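Local atomic coordinates of SPT6 (Antonospora locustae, PDB entry 2XP1), a protein that is a transcription elongation factor whose tandem SH2 domains enable it to interact with RNA polymerase II, with probable roles in histone chaperoning and mRNA export. Residues P9-Y12 and L16-N19; T23-Y28 and D35-K40; V50-F53 and V57-H60; K96-K99 and K103-N106; F127-S130 and K136-F139. All coordinates share one frame; numbering follows the deposited sequence.

Contacts 1, 2 and 3 belong to the six-stranded sheet and its flanking elements: Lys18 bonds Ile38 between the first two, and Leu37 bonds Val50 between the second and third, whose centres are about 8 Å apart. Contacts 4 and 5, about 9 Å apart between centres, lie at the five-stranded sheet, where 103-106 runs beside strand 124-129. Contact 3 bridges the halves, through Phe53 against Phe129 of contact 5 and Phe53 O to Lys99 NZ of contact 4. Contact 1 lies far from contacts 4 and 5, about 31 Å from each between centres. Contacts 2 and 5 each hold a sulfate; His60 of contact 3 bonds the sulfate-binding Arg39.

Contact 1: P9-Y12 and L16-N19; sequences PRFY and LFKN
Tyr12 and Phe17 are where the backbones of 9-12 and 16-19 come nearest, their CA atoms 6.1 Å apart. From the strand side the Phe17 ring packs against both Phe11 and Tyr12, which also touch each other. Phe17 CG stands anti to the backbone N (chi1 176°), which directs the ring at 9-12. Over one face lies Tyr12: the CA sits above the ring in a CH-pi contact, 4.3 Å from the Phe17 ring centroid, and the tyrosine ring follows nearly parallel but slid aside, Tyr12 CE1 touching Phe17 CZ at 3.6 Å. Phe11 meets it differently. Phe17 CD1 comes to the edge of the Phe11 ring, 3.6 Å from Phe11 CD1, with the planes turned 47° to each other. Phe11 O also lies 3.2 Å from Phe17 CB. Pro9 lays CB over a face of Phe11 and CG over a face of Tyr12. With an alanine in place of Phe17, a gap would probably open beside Phe11 and Tyr12, one face of the tyrosine losing its neighbour. The side-chain contacts are aromatic and apolar, so ring packing rather than directed polar bonds ties this loop to strand 17-18.

Contact 2: T23-Y28 and D35-K40; sequences TESENY and DFLIRK. With SO4 (sulfate ion), chain B.
At the guanidinium of Arg39, Ser25 OG approaches obliquely from the helix, while a sulfate ion sits at its edge, close to its plane. Two straight bonds make that grip, from Arg39 NH2 to sulfate O1 at 2.7 Å and from Arg39 NH1 to sulfate O2 at 3.2 Å, with N-H...O angles of 168° and 172°; a weak third runs from NH1 to O1. The Tyr28 ring, the other flat group, receives Leu37 CD2 obliquely, with 3.5 Å between Tyr28 CD2 and that methyl. Arg39 starts with CG between the backbone N and the carbonyl carbon (chi1 63°) and then runs extended to NE, which carries its charged end past Ser25 to the anion. On the way Ser25 OG touches the aliphatic part, 3.3 Å from Arg39 CD, although the hydroxyl spends its hydrogen bond on Asn21 O. Leu37 sits beside Arg39 on this side of the strand, with CD1 4.0 Å from Ser25 OG. Tyr28 OH is hydrogen-bonded to Asp34 OD2. Phe36-Lys40 carries the FLVR-type signature of SH2 domains, so the sulfate, also held by Ser42 and Tyr46, probably marks a phosphate-binding pocket; His60 supports the arginine through NH2. The 23-28 part of helix 22-31 runs roughly antiparallel to strand 36-40 in a beta-alpha-beta unit begun by strand 17-18, with strand 46-52 bonded along the other flank and Phe36 and Ile38 turned to helix 80-100.

Contact 3: V50-F53 and V57-H60; sequences VIKF and VFVH
Val50 and His60 lie side by side and point the same way, the two valine methyls set against the imidazole. CG1 stands over one face in a CH-pi contact, 3.8 Å from the His60 ring centroid, while Val50 CG2 is 3.6 Å from His60 ND1. Next along the same face Lys52 runs alongside Phe58: the lysine CB touches Phe58 CE2 at 3.6 Å, and the chain then bends at chi3 (75°) to carry NZ away to Leu29 O and Asp34 O. This is the antiparallel hairpin of strands 46-52 and 57-65 in the SH2 sheet, with Ile51 and Val59 as the hydrogen-bonded pair, Ile51 N to Val59 O and Val59 N to Ile51 O at 2.8 Å each. Phe53, where the chain turns a corner, still donates N to Val57 O at 2.7 Å. Its ring swings across Val59, whose CG2 sits over one face, 3.8 Å from the Phe53 ring centroid, and Phe53 CB packs on Val57 CG1. His60 NE2 is bonded to Glu26 OE2, which, with the arginine at ND1, fixes the turn of the imidazole.

Contact 4: K96-K99 and K103-N106; sequences KSIK and KYFN
Tyr104 lays one side of its ring against Lys99 and Ile98 at the end of helix segment 96-99. The tyrosine CG lies anti to its own N (chi1 179°), and the ring stands up against the helix backbone. Over one face sits Lys99 CA, 3.8 Å from the Tyr104 ring centroid in a CH-pi contact. The lysine side chain continues in the same direction as the ring: with CG beside the backbone N (chi1 -53°) it climbs along the tyrosine, CG reaching Tyr104 CZ at 3.7 Å and then CD coming 3.6 Å from Tyr104 OH. A bend at chi3 follows, and NZ goes on to bond the carbonyl oxygen of Phe53, so the aliphatic part packs while the charge has its partner beyond the contact. Ile98 crosses the ring obliquely with its gamma methyl, CG2 lying 3.5 Å from Tyr104 CD1. Its main chain also takes part: Ile98 O is 3.1 Å from Tyr104 CB and slants toward the ring without facing it squarely. The methyl, the carbonyl oxygen and the lysine chain all lie on one side of the ring. The contact spans the point where the chain leaves helix 80-100. From there 103-106 runs beside strand 124-129, with backbone bonds pairing Lys103 and Phe105 with Phe127, and the Tyr104 and Ile98 side chains both meet Phe129 of that strand.

Contact 5: F127-S130 and K136-F139; sequences FYFS and KLTF. With SO4 (sulfate ion), chain C.
Tyr128 is set with CG between its N and carbonyl carbon (chi1 50°), a rotation that lays one face of the ring against Thr138, whose CB sits 4.1 Å from the Tyr128 ring centroid. Ser130 has OG anti to its N (chi1 178°), which sends the hydroxyl to the same sulfate that Thr138 OG1 reaches; this OG is also hydrogen-bonded to Tyr133 N. Thr138 N bonds Tyr128 O at 2.7 Å, and Tyr128 N returns a longer bond to Thr138 O. Ser130 N closes the hairpin on Lys136 O. The other face is aromatic and apolar: Phe127 and Phe139 meet obliquely, CD1 of Phe139 lying over the Phe127 ring at 3.5 Å from Phe127 CZ, while Leu137 CD2 touches Phe127 CD2 at 3.6 Å. Phe127 also packs on helix 167-175. Swapping Phe127 for a serine would probably leave Phe139 and Leu137 without their shared neighbour and open a gap toward that helix. Two hydroxyls donate to the anion, Ser130 OG to sulfate O4 at 2.6 Å and Thr138 OG1 to sulfate O3 at 3.0 Å; with Tyr150 OH and the backbone N of Arg131 and Lys132, they suggest an anion pocket of hydroxyls and amides.

Contact 1: P9-Y12 and L16-N19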
# COMPACT_ATOMS: atom_id res chain seq x y z
N PRO A 9 -13.74 -10.30 -24.65
CA PRO A 9 -12.74 -9.99 -23.64
C PRO A 9 -12.00 -11.26 -23.30
O PRO A 9 -12.60 -12.33 -23.22
CB PRO A 9 -13.56 -9.49 -22.45
CG PRO A 9 -14.99 -9.67 -22.81
CD PRO A 9 -15.09 -9.86 -24.27
N ARG A 10 -10.69 -11.15 -23.15
CA ARG A 10 -9.84 -12.30 -22.83
C ARG A 10 -10.21 -13.03 -21.52
O ARG A 10 -10.04 -14.25 -21.40
CB ARG A 10 -8.37 -11.90 -22.86
CG ARG A 10 -7.89 -11.39 -24.25
CD ARG A 10 -6.42 -10.84 -24.21
NE ARG A 10 -6.23 -9.64 -23.39
CZ ARG A 10 -5.72 -9.64 -22.16
NH1 ARG A 10 -5.34 -10.79 -21.61
NH2 ARG A 10 -5.59 -8.50 -21.46
N PHE A 11 -10.75 -12.30 -20.56
CA PHE A 11 -11.07 -12.96 -19.31
C PHE A 11 -12.21 -13.98 -19.43
O PHE A 11 -12.40 -14.81 -18.54
CB PHE A 11 -11.31 -11.95 -18.20
CG PHE A 11 -12.37 -10.96 -18.50
CD1 PHE A 11 -13.70 -11.32 -18.42
CD2 PHE A 11 -12.04 -9.67 -18.85
CE1 PHE A 11 -14.69 -10.40 -18.67
CE2 PHE A 11 -13.03 -8.74 -19.11
CZ PHE A 11 -14.36 -9.12 -19.04
N TYR A 12 -12.97 -13.93 -20.54
CA TYR A 12 -14.02 -14.95 -20.80
C TYR A 12 -13.42 -16.33 -20.85
O TYR A 12 -13.99 -17.27 -20.35
CB TYR A 12 -14.78 -14.67 -22.10
CG TYR A 12 -15.94 -13.66 -21.99
CD1 TYR A 12 -15.95 -12.65 -21.03
CD2 TYR A 12 -17.01 -13.71 -22.88
CE1 TYR A 12 -16.99 -11.73 -20.94
CE2 TYR A 12 -18.07 -12.78 -22.80
CZ TYR A 12 -18.05 -11.81 -21.83
OH TYR A 12 -19.09 -10.89 -21.76
N LEU A 16 -11.75 -19.10 -13.96
CA LEU A 16 -12.44 -18.57 -12.79
C LEU A 16 -13.58 -17.69 -13.16
O LEU A 16 -14.37 -17.33 -12.31
CB LEU A 16 -11.48 -17.85 -11.86
CG LEU A 16 -10.70 -18.91 -11.07
CD1 LEU A 16 -9.30 -18.42 -10.95
CD2 LEU A 16 -11.27 -19.17 -9.72
N PHE A 17 -13.67 -17.34 -14.44
CA PHE A 17 -14.74 -16.48 -14.93
C PHE A 17 -16.07 -17.23 -14.96
O PHE A 17 -16.18 -18.29 -15.59
CB PHE A 17 -14.42 -15.93 -16.31
CG PHE A 17 -15.54 -15.11 -16.90
CD1 PHE A 17 -15.67 -13.75 -16.57
CD2 PHE A 17 -16.43 -15.67 -17.78
CE1 PHE A 17 -16.73 -12.98 -17.09
CE2 PHE A 17 -17.47 -14.91 -18.31
CZ PHE A 17 -17.62 -13.56 -17.94
N LYS A 18 -17.07 -16.69 -14.27
CA LYS A 18 -18.42 -17.21 -14.25
C LYS A 18 -19.34 -16.17 -14.86
O LYS A 18 -19.22 -14.96 -14.59
CB LYS A 18 -18.88 -17.54 -12.83
CG LYS A 18 -18.05 -18.62 -12.09
CD LYS A 18 -18.71 -20.02 -12.09
CE LYS A 18 -18.03 -21.03 -11.14
NZ LYS A 18 -16.56 -21.28 -11.45
N ASN A 19 -20.25 -16.63 -15.71
CA ASN A 19 -21.19 -15.77 -16.36
C ASN A 19 -22.33 -15.50 -15.40
O ASN A 19 -23.42 -16.02 -15.58
CB ASN A 19 -21.69 -16.42 -17.67
CG ASN A 19 -22.67 -15.52 -18.47
OD1 ASN A 19 -22.54 -14.28 -18.47
ND2 ASN A 19 -23.66 -16.15 -19.15

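Contact 2: T23-Y28 and D35-K40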
# COMPACT_ATOMS: atom_id res chain seq x y z
N THR A 23 -26.53 -10.95 -8.12
CA THR A 23 -27.32 -11.91 -7.32
C THR A 23 -26.87 -13.36 -7.51
O THR A 23 -26.67 -14.08 -6.52
CB THR A 23 -28.87 -11.76 -7.49
OG1 THR A 23 -29.33 -10.73 -6.63
CG2 THR A 23 -29.62 -13.03 -7.09
N GLU A 24 -26.67 -13.76 -8.75
CA GLU A 24 -26.24 -15.12 -9.06
C GLU A 24 -24.88 -15.45 -8.44
O GLU A 24 -24.69 -16.58 -7.94
CB GLU A 24 -26.23 -15.37 -10.58
CG GLU A 24 -27.64 -15.44 -11.17
CD GLU A 24 -27.70 -15.07 -12.66
OE1 GLU A 24 -26.68 -14.64 -13.24
OE2 GLU A 24 -28.81 -15.20 -13.25
N SER A 25 -23.96 -14.47 -8.42
CA SER A 25 -22.62 -14.65 -7.82
C SER A 25 -22.71 -14.89 -6.34
O SER A 25 -22.09 -15.81 -5.82
CB SER A 25 -21.80 -13.40 -8.02
OG SER A 25 -21.68 -13.19 -9.40
N GLU A 26 -23.48 -14.05 -5.67
CA GLU A 26 -23.62 -14.11 -4.25
C GLU A 26 -24.39 -15.38 -3.93
O GLU A 26 -23.99 -16.14 -3.06
CB GLU A 26 -24.32 -12.87 -3.73
CG GLU A 26 -23.54 -11.60 -4.06
CD GLU A 26 -24.01 -10.40 -3.27
OE1 GLU A 26 -25.12 -10.47 -2.69
OE2 GLU A 26 -23.27 -9.37 -3.24
N ASN A 27 -25.46 -15.64 -4.66
CA ASN A 27 -26.17 -16.93 -4.53
C ASN A 27 -25.25 -18.11 -4.62
O ASN A 27 -25.24 -18.97 -3.73
CB ASN A 27 -27.26 -17.09 -5.57
CG ASN A 27 -28.62 -17.01 -4.96
OD1 ASN A 27 -28.75 -16.67 -3.79
ND2 ASN A 27 -29.64 -17.32 -5.74
N TYR A 28 -24.48 -18.15 -5.71
CA TYR A 28 -23.60 -19.25 -5.95
C TYR A 28 -22.59 -19.35 -4.84
O TYR A 28 -22.29 -20.45 -4.38
CB TYR A 28 -22.90 -19.08 -7.28
CG TYR A 28 -21.80 -20.07 -7.51
CD1 TYR A 28 -22.07 -21.36 -8.03
CD2 TYR A 28 -20.48 -19.75 -7.22
CE1 TYR A 28 -21.04 -22.28 -8.25
CE2 TYR A 28 -19.45 -20.65 -7.42
CZ TYR A 28 -19.73 -21.91 -7.95
OH TYR A 28 -18.68 -22.77 -8.13
N ASP A 35 -14.64 -19.44 -2.21
CA ASP A 35 -14.48 -18.20 -1.46
C ASP A 35 -14.60 -16.97 -2.34
O ASP A 35 -14.83 -15.88 -1.81
CB ASP A 35 -13.11 -18.16 -0.82
CG ASP A 35 -13.02 -19.04 0.40
OD1 ASP A 35 -14.08 -19.48 0.92
OD2 ASP A 35 -11.86 -19.27 0.84
N PHE A 36 -14.40 -17.13 -3.67
CA PHE A 36 -14.43 -16.02 -4.63
C PHE A 36 -14.65 -16.52 -6.06
O PHE A 36 -14.51 -17.69 -6.35
CB PHE A 36 -13.10 -15.26 -4.60
CG PHE A 36 -11.97 -16.03 -5.17
CD1 PHE A 36 -11.65 -15.90 -6.51
CD2 PHE A 36 -11.24 -16.90 -4.38
CE1 PHE A 36 -10.60 -16.62 -7.07
CE2 PHE A 36 -10.20 -17.64 -4.91
CZ PHE A 36 -9.87 -17.50 -6.27
N LEU A 37 -15.00 -15.62 -6.95
CA LEU A 37 -15.11 -15.99 -8.37
C LEU A 37 -14.94 -14.68 -9.04
O LEU A 37 -14.82 -13.67 -8.37
CB LEU A 37 -16.49 -16.58 -8.71
CG LEU A 37 -17.74 -15.82 -8.24
CD1 LEU A 37 -18.01 -14.67 -9.15
CD2 LEU A 37 -19.00 -16.76 -8.14
N ILE A 38 -14.90 -14.69 -10.36
CA ILE A 38 -14.87 -13.47 -11.13
C ILE A 38 -16.12 -13.53 -11.96
O ILE A 38 -16.41 -14.57 -12.55
CB ILE A 38 -13.65 -13.50 -12.02
CG1 ILE A 38 -12.41 -13.37 -11.13
CG2 ILE A 38 -13.72 -12.51 -13.16
CD1 ILE A 38 -11.20 -13.72 -11.86
N ARG A 39 -16.88 -12.44 -11.98
CA ARG A 39 -18.13 -12.43 -12.70
C ARG A 39 -18.05 -11.43 -13.84
O ARG A 39 -17.06 -10.71 -13.94
CB ARG A 39 -19.28 -12.06 -11.78
CG ARG A 39 -19.21 -10.66 -11.15
CD ARG A 39 -20.55 -10.31 -10.48
NE ARG A 39 -20.45 -9.04 -9.75
CZ ARG A 39 -20.61 -7.84 -10.30
NH1 ARG A 39 -20.92 -7.71 -11.62
NH2 ARG A 39 -20.48 -6.75 -9.54
N LYS A 40 -19.09 -11.39 -14.68
CA LYS A 40 -19.23 -10.44 -15.80
C LYS A 40 -19.49 -9.03 -15.26
O LYS A 40 -20.14 -8.89 -14.23
CB LYS A 40 -20.38 -10.91 -16.73
CG LYS A 40 -21.11 -9.80 -17.47
CD LYS A 40 -22.62 -10.15 -17.79
CE LYS A 40 -23.62 -9.07 -17.27
NZ LYS A 40 -24.02 -7.98 -18.25
S SO4 B . -21.14 -3.92 -12.18
O1 SO4 B . -20.67 -4.45 -10.91
O2 SO4 B . -21.30 -4.94 -13.19
O3 SO4 B . -20.14 -2.95 -12.63
O4 SO4 B . -22.43 -3.25 -12.04

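Contact 3: V50-F53 and V57-H60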
# COMPACT_ATOMS: atom_id res chain seq x y z
N VAL A 50 -15.41 -11.17 -7.02
CA VAL A 50 -16.36 -11.22 -5.92
C VAL A 50 -15.70 -12.16 -4.91
O VAL A 50 -15.39 -13.30 -5.23
CB VAL A 50 -17.75 -11.77 -6.36
CG1 VAL A 50 -18.81 -11.63 -5.23
CG2 VAL A 50 -18.27 -11.07 -7.64
N ILE A 51 -15.45 -11.62 -3.71
CA ILE A 51 -14.94 -12.37 -2.56
C ILE A 51 -16.03 -12.44 -1.47
O ILE A 51 -16.57 -11.40 -1.06
CB ILE A 51 -13.71 -11.70 -1.96
CG1 ILE A 51 -12.64 -11.42 -3.05
CG2 ILE A 51 -13.12 -12.55 -0.90
CD1 ILE A 51 -11.44 -10.57 -2.55
N LYS A 52 -16.35 -13.64 -1.01
CA LYS A 52 -17.32 -13.84 0.07
C LYS A 52 -16.61 -13.60 1.41
O LYS A 52 -15.70 -14.34 1.77
CB LYS A 52 -17.85 -15.28 -0.00
CG LYS A 52 -18.46 -15.83 1.28
CD LYS A 52 -19.16 -17.20 1.09
CE LYS A 52 -18.16 -18.36 0.96
NZ LYS A 52 -18.84 -19.64 0.47
N PHE A 53 -16.97 -12.54 2.12
CA PHE A 53 -16.33 -12.28 3.42
C PHE A 53 -17.00 -13.11 4.50
O PHE A 53 -16.32 -13.61 5.39
CB PHE A 53 -16.35 -10.79 3.76
CG PHE A 53 -15.13 -10.06 3.27
CD1 PHE A 53 -14.58 -10.37 2.03
CD2 PHE A 53 -14.57 -9.05 4.01
CE1 PHE A 53 -13.46 -9.69 1.57
CE2 PHE A 53 -13.43 -8.39 3.57
CZ PHE A 53 -12.89 -8.70 2.36
N VAL A 57 -21.89 -11.16 3.40
CA VAL A 57 -20.96 -10.07 3.06
C VAL A 57 -20.15 -10.39 1.83
O VAL A 57 -19.33 -11.32 1.84
CB VAL A 57 -20.04 -9.70 4.21
CG1 VAL A 57 -19.17 -8.49 3.83
CG2 VAL A 57 -20.87 -9.41 5.49
N PHE A 58 -20.37 -9.64 0.77
CA PHE A 58 -19.62 -9.87 -0.46
C PHE A 58 -18.87 -8.62 -0.93
O PHE A 58 -19.40 -7.52 -0.89
CB PHE A 58 -20.55 -10.43 -1.54
CG PHE A 58 -21.20 -11.71 -1.14
CD1 PHE A 58 -22.41 -11.71 -0.46
CD2 PHE A 58 -20.59 -12.94 -1.40
CE1 PHE A 58 -23.00 -12.89 -0.05
CE2 PHE A 58 -21.17 -14.13 -0.98
CZ PHE A 58 -22.38 -14.11 -0.32
N VAL A 59 -17.62 -8.79 -1.34
CA VAL A 59 -16.88 -7.67 -1.86
C VAL A 59 -16.72 -7.86 -3.36
O VAL A 59 -16.27 -8.93 -3.81
CB VAL A 59 -15.52 -7.58 -1.18
CG1 VAL A 59 -14.63 -6.65 -1.92
CG2 VAL A 59 -15.69 -7.08 0.25
N HIS A 60 -17.13 -6.85 -4.12
CA HIS A 60 -17.04 -6.81 -5.57
C HIS A 60 -15.97 -5.81 -6.00
O HIS A 60 -16.15 -4.60 -5.77
CB HIS A 60 -18.39 -6.34 -6.09
CG HIS A 60 -19.48 -7.33 -5.84
ND1 HIS A 60 -20.04 -8.09 -6.83
CD2 HIS A 60 -20.06 -7.74 -4.68
CE1 HIS A 60 -20.96 -8.89 -6.32
NE2 HIS A 60 -20.99 -8.70 -5.01

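Contact 4: K96-K99 and K103-N106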
# COMPACT_ATOMS: atom_id res chain seq x y z
N LYS A 96 -9.09 -15.51 6.92
CA LYS A 96 -9.00 -16.71 7.77
C LYS A 96 -8.59 -16.38 9.22
O LYS A 96 -9.22 -16.86 10.16
CB LYS A 96 -8.10 -17.83 7.16
CG LYS A 96 -7.73 -18.98 8.16
CD LYS A 96 -6.94 -20.14 7.50
CE LYS A 96 -6.26 -21.00 8.57
NZ LYS A 96 -6.95 -22.31 8.86
N SER A 97 -7.56 -15.54 9.37
CA SER A 97 -7.03 -15.14 10.70
C SER A 97 -8.08 -14.40 11.47
O SER A 97 -8.29 -14.67 12.65
CB SER A 97 -5.81 -14.22 10.57
OG SER A 97 -4.76 -14.84 9.82
N ILE A 98 -8.72 -13.47 10.79
CA ILE A 98 -9.71 -12.59 11.38
C ILE A 98 -10.75 -13.46 12.06
O ILE A 98 -11.02 -13.28 13.25
CB ILE A 98 -10.34 -11.65 10.31
CG1 ILE A 98 -9.38 -10.49 10.00
CG2 ILE A 98 -11.70 -11.15 10.71
CD1 ILE A 98 -9.70 -9.71 8.68
N LYS A 99 -11.31 -14.43 11.34
CA LYS A 99 -12.42 -15.23 11.87
C LYS A 99 -11.97 -16.27 12.87
O LYS A 99 -12.79 -16.84 13.59
CB LYS A 99 -13.22 -15.89 10.75
CG LYS A 99 -13.67 -14.89 9.70
CD LYS A 99 -14.83 -15.47 8.95
CE LYS A 99 -14.68 -15.24 7.47
NZ LYS A 99 -15.73 -16.08 6.82
N LYS A 103 -11.58 -12.71 19.51
CA LYS A 103 -12.47 -11.54 19.59
C LYS A 103 -13.39 -11.30 18.37
O LYS A 103 -14.16 -10.34 18.36
CB LYS A 103 -11.66 -10.27 19.90
CG LYS A 103 -10.93 -10.26 21.23
CD LYS A 103 -11.84 -9.83 22.37
CE LYS A 103 -12.46 -11.00 23.09
NZ LYS A 103 -11.54 -11.61 24.11
N TYR A 104 -13.30 -12.16 17.36
CA TYR A 104 -14.20 -12.09 16.20
C TYR A 104 -15.57 -12.73 16.47
O TYR A 104 -15.64 -13.84 16.98
CB TYR A 104 -13.58 -12.81 15.02
CG TYR A 104 -14.46 -12.81 13.79
CD1 TYR A 104 -14.42 -11.74 12.88
CD2 TYR A 104 -15.34 -13.87 13.53
CE1 TYR A 104 -15.22 -11.74 11.74
CE2 TYR A 104 -16.15 -13.88 12.38
CZ TYR A 104 -16.08 -12.81 11.49
OH TYR A 104 -16.88 -12.80 10.35
N PHE A 105 -16.64 -12.02 16.09
CA PHE A 105 -17.99 -12.60 16.02
C PHE A 105 -18.57 -12.52 14.61
O PHE A 105 -18.22 -11.63 13.84
CB PHE A 105 -18.96 -11.92 16.99
CG PHE A 105 -18.60 -12.11 18.42
CD1 PHE A 105 -17.64 -11.30 19.02
CD2 PHE A 105 -19.20 -13.13 19.16
CE1 PHE A 105 -17.28 -11.50 20.35
CE2 PHE A 105 -18.86 -13.33 20.49
CZ PHE A 105 -17.90 -12.51 21.09
N ASN A 106 -19.49 -13.45 14.31
CA ASN A 106 -20.22 -13.53 13.02
C ASN A 106 -21.35 -12.55 12.82
O ASN A 106 -21.68 -12.22 11.68
CB ASN A 106 -20.77 -14.93 12.79
CG ASN A 106 -19.75 -15.86 12.19
OD1 ASN A 106 -19.24 -16.76 12.89
ND2 ASN A 106 -19.41 -15.65 10.90

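Contact 5: F127-S130 and K136-F139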
# COMPACT_ATOMS: atom_id res chain seq x y z
N PHE A 127 -15.09 -7.80 17.39
CA PHE A 127 -14.89 -7.55 15.96
C PHE A 127 -15.93 -8.30 15.17
O PHE A 127 -16.23 -9.43 15.49
CB PHE A 127 -13.52 -8.01 15.46
CG PHE A 127 -12.37 -7.28 16.03
CD1 PHE A 127 -11.83 -7.67 17.26
CD2 PHE A 127 -11.79 -6.24 15.32
CE1 PHE A 127 -10.74 -7.01 17.82
CE2 PHE A 127 -10.70 -5.55 15.84
CZ PHE A 127 -10.15 -5.95 17.12
N TYR A 128 -16.46 -7.66 14.12
CA TYR A 128 -17.37 -8.28 13.18
C TYR A 128 -17.28 -7.57 11.83
O TYR A 128 -16.91 -6.40 11.78
CB TYR A 128 -18.80 -8.27 13.71
CG TYR A 128 -19.32 -6.94 14.23
CD1 TYR A 128 -20.04 -6.07 13.39
CD2 TYR A 128 -19.15 -6.56 15.57
CE1 TYR A 128 -20.55 -4.87 13.85
CE2 TYR A 128 -19.66 -5.36 16.05
CZ TYR A 128 -20.35 -4.52 15.18
OH TYR A 128 -20.85 -3.33 15.63
N PHE A 129 -17.58 -8.27 10.75
CA PHE A 129 -17.51 -7.65 9.43
C PHE A 129 -18.66 -6.71 9.29
O PHE A 129 -19.74 -7.01 9.79
CB PHE A 129 -17.59 -8.68 8.31
CG PHE A 129 -16.31 -9.41 8.13
CD1 PHE A 129 -16.23 -10.75 8.39
CD2 PHE A 129 -15.17 -8.74 7.77
CE1 PHE A 129 -15.05 -11.43 8.23
CE2 PHE A 129 -13.98 -9.41 7.65
CZ PHE A 129 -13.93 -10.78 7.90
N SER A 130 -18.40 -5.60 8.62
CA SER A 130 -19.41 -4.58 8.32
C SER A 130 -20.29 -5.05 7.18
O SER A 130 -19.78 -5.54 6.17
CB SER A 130 -18.73 -3.26 7.85
OG SER A 130 -19.72 -2.27 7.50
N LYS A 136 -15.11 -3.85 4.98
CA LYS A 136 -14.62 -3.35 6.28
C LYS A 136 -14.86 -4.31 7.46
O LYS A 136 -15.95 -4.87 7.65
CB LYS A 136 -15.28 -2.00 6.62
CG LYS A 136 -15.06 -0.88 5.58
CD LYS A 136 -13.59 -0.49 5.49
CE LYS A 136 -13.23 0.15 4.15
NZ LYS A 136 -11.81 0.70 4.19
N LEU A 137 -13.88 -4.41 8.33
CA LEU A 137 -14.10 -5.04 9.64
C LEU A 137 -14.45 -3.96 10.67
O LEU A 137 -13.70 -3.01 10.84
CB LEU A 137 -12.82 -5.74 10.10
CG LEU A 137 -12.79 -6.37 11.49
CD1 LEU A 137 -13.64 -7.58 11.56
CD2 LEU A 137 -11.34 -6.68 11.75
N THR A 138 -15.56 -4.15 11.38
CA THR A 138 -15.95 -3.25 12.46
C THR A 138 -15.27 -3.64 13.76
O THR A 138 -15.35 -4.79 14.20
CB THR A 138 -17.48 -3.19 12.59
OG1 THR A 138 -18.02 -2.76 11.35
CG2 THR A 138 -17.94 -2.23 13.65
N PHE A 139 -14.54 -2.69 14.34
CA PHE A 139 -13.99 -2.78 15.68
C PHE A 139 -14.95 -2.02 16.60
O PHE A 139 -15.04 -0.79 16.50
CB PHE A 139 -12.60 -2.13 15.76
CG PHE A 139 -12.09 -1.96 17.15
CD1 PHE A 139 -11.99 -3.06 18.01
CD2 PHE A 139 -11.71 -0.70 17.62
CE1 PHE A 139 -11.52 -2.91 19.32
CE2 PHE A 139 -11.23 -0.53 18.94
CZ PHE A 139 -11.14 -1.64 19.79
S SO4 C . -21.84 -1.89 10.20
O1 SO4 C . -22.85 -1.10 10.92
O2 SO4 C . -22.52 -2.86 9.33
O3 SO4 C . -20.99 -2.61 11.14
O4 SO4 C . -21.00 -0.99 9.42
O HOH W 1 -17.38 -6.24 5.54